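PDB 2CYA: tyrosine--tRNA ligase from Aeropyrum pernix, which probably catalyses the ATP-dependent activation of tyrosine and its transfer to the acceptor end of tRNA(Tyr). Local coordinates for residues A74-Y79 / D125-V130. Residues are numbered along the deposited sequence; the frame is centred on the assembly and turned at random.
Sequences ATWHAY and DYWGLV
With CG opposite the carbonyl carbon and beside the backbone N in both residues (chi1 -78° in Trp-76, -64° in Trp-127), the indoles of Trp-76 and Trp-127 extend from their helices until their benzo rings meet. CZ3 of Trp-76 lies 3.7 Å from CZ2 of Trp-127, and CE3 of Trp-76 is 4.1 Å from that same CZ2. The six-membered rings are inclined at 42° with centroids 5.9 Å apart, an oblique pairing, neither stacked nor edge-to-face, in which CE3 and CZ3 of Trp-76 approach CZ2 and CH2 of Trp-127. The two long side chains thereby bridge the distance between two helices whose nearest CA atoms, those of Trp-76 and Trp-127, are still 13.0 Å apart. Each pyrrole N-H donates a hydrogen bond outside the pair, NE1 of Trp-76 to OE1 of Glu-118 and NE1 of Trp-127 to O of Ala-121. In the Rossmann-type catalytic domain of this class I synthetase, helix 75-80 directly follows parallel strand 68-73, whereas helix 124-135 follows strand 113-116, the outermost of the sheet within this chain, after the short helix 117-121. The contact also belongs to the homodimer interface, because Trp-127 stacks on Trp-127 of the second subunit and Trp-76 packs on Ile-131 of that subunit. Replacing Trp-76 with an alanine would probably open a gap beside the benzo ring of Trp-127 and leave the Glu-118 carboxylate without its indole donor. One face of the Trp-127 indole is met by CD2 of Tyr-126, which lies 3.7 Å from the ring plane, over its centre, while the Tyr-126 hydroxyl is hydrogen-bonded to OD1 of Asp-172, a predicted tyrosine-binding residue.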
# COMPACT_ATOMS: atom_id res chain seq x y z
N ALA A 74 -0.17 7.53 14.99
CA ALA A 74 -0.26 7.29 13.54
C ALA A 74 0.57 8.26 12.73
O ALA A 74 0.04 9.04 11.93
CB ALA A 74 -1.71 7.36 13.11
N THR A 75 1.89 8.18 12.91
CA THR A 75 2.81 9.08 12.25
C THR A 75 2.82 8.96 10.73
O THR A 75 2.89 9.97 10.04
CB THR A 75 4.24 8.91 12.78
OG1 THR A 75 4.71 7.59 12.48
CG2 THR A 75 4.28 9.13 14.31
N TRP A 76 2.75 7.73 10.21
CA TRP A 76 2.76 7.55 8.77
C TRP A 76 1.47 8.10 8.16
O TRP A 76 1.46 8.65 7.06
CB TRP A 76 2.95 6.06 8.42
CG TRP A 76 4.40 5.64 8.56
CD1 TRP A 76 5.26 5.99 9.56
CD2 TRP A 76 5.14 4.80 7.67
NE1 TRP A 76 6.50 5.42 9.34
CE2 TRP A 76 6.45 4.69 8.18
CE3 TRP A 76 4.82 4.13 6.48
CZ2 TRP A 76 7.44 3.94 7.55
CZ3 TRP A 76 5.82 3.38 5.84
CH2 TRP A 76 7.10 3.29 6.38
N HIS A 77 0.37 7.99 8.89
CA HIS A 77 -0.90 8.50 8.41
C HIS A 77 -0.81 10.03 8.33
O HIS A 77 -1.30 10.62 7.38
CB HIS A 77 -2.03 8.10 9.37
CG HIS A 77 -2.17 6.63 9.54
ND1 HIS A 77 -3.16 5.90 8.91
CD2 HIS A 77 -1.45 5.74 10.27
CE1 HIS A 77 -3.05 4.63 9.24
NE2 HIS A 77 -2.02 4.50 10.07
N ALA A 78 -0.19 10.65 9.33
CA ALA A 78 -0.06 12.11 9.36
C ALA A 78 0.80 12.53 8.17
O ALA A 78 0.53 13.55 7.51
CB ALA A 78 0.61 12.56 10.67
N TYR A 79 1.83 11.75 7.90
CA TYR A 79 2.69 12.05 6.77
C TYR A 79 1.84 12.00 5.50
O TYR A 79 1.90 12.89 4.67
CB TYR A 79 3.82 11.05 6.65
CG TYR A 79 4.73 11.30 5.47
CD1 TYR A 79 5.69 12.31 5.50
CD2 TYR A 79 4.64 10.52 4.32
CE1 TYR A 79 6.55 12.52 4.41
CE2 TYR A 79 5.49 10.72 3.23
CZ TYR A 79 6.44 11.72 3.29
OH TYR A 79 7.30 11.89 2.22
N ASP A 125 4.66 -8.58 8.10
CA ASP A 125 3.32 -9.11 8.31
C ASP A 125 2.27 -8.01 8.32
O ASP A 125 1.14 -8.23 7.93
CB ASP A 125 3.25 -9.91 9.61
CG ASP A 125 4.02 -11.21 9.52
OD1 ASP A 125 4.20 -11.70 8.38
OD2 ASP A 125 4.43 -11.75 10.57
N TYR A 126 2.65 -6.81 8.76
CA TYR A 126 1.71 -5.72 8.75
C TYR A 126 1.35 -5.39 7.29
O TYR A 126 0.16 -5.28 6.95
CB TYR A 126 2.30 -4.48 9.42
CG TYR A 126 1.45 -3.26 9.22
CD1 TYR A 126 0.26 -3.08 9.94
CD2 TYR A 126 1.86 -2.25 8.35
CE1 TYR A 126 -0.49 -1.91 9.79
CE2 TYR A 126 1.11 -1.10 8.18
CZ TYR A 126 -0.06 -0.92 8.90
OH TYR A 126 -0.79 0.24 8.72
N TRP A 127 2.36 -5.23 6.44
CA TRP A 127 2.10 -4.92 5.03
C TRP A 127 1.41 -6.10 4.39
O TRP A 127 0.58 -5.94 3.51
CB TRP A 127 3.41 -4.54 4.31
CG TRP A 127 3.97 -3.27 4.89
CD1 TRP A 127 5.03 -3.16 5.76
CD2 TRP A 127 3.39 -1.96 4.80
NE1 TRP A 127 5.14 -1.86 6.22
CE2 TRP A 127 4.14 -1.11 5.64
CE3 TRP A 127 2.31 -1.43 4.08
CZ2 TRP A 127 3.84 0.25 5.79
CZ3 TRP A 127 2.01 -0.07 4.23
CH2 TRP A 127 2.77 0.75 5.09
N GLY A 128 1.71 -7.30 4.88
CA GLY A 128 1.02 -8.47 4.37
C GLY A 128 -0.48 -8.31 4.57
O GLY A 128 -1.29 -8.70 3.70
N LEU A 129 -0.87 -7.73 5.72
CA LEU A 129 -2.30 -7.49 6.04
C LEU A 129 -2.84 -6.35 5.20
O LEU A 129 -3.99 -6.38 4.77
CB LEU A 129 -2.49 -7.11 7.53
CG LEU A 129 -2.87 -8.16 8.58
CD1 LEU A 129 -2.86 -7.52 9.98
CD2 LEU A 129 -4.25 -8.71 8.27
N VAL A 130 -2.05 -5.31 5.00
CA VAL A 130 -2.53 -4.22 4.17
C VAL A 130 -2.91 -4.78 2.79
O VAL A 130 -3.90 -4.35 2.18
CB VAL A 130 -1.46 -3.13 4.02
CG1 VAL A 130 -1.84 -2.19 2.91
CG2 VAL A 130 -1.33 -2.37 5.35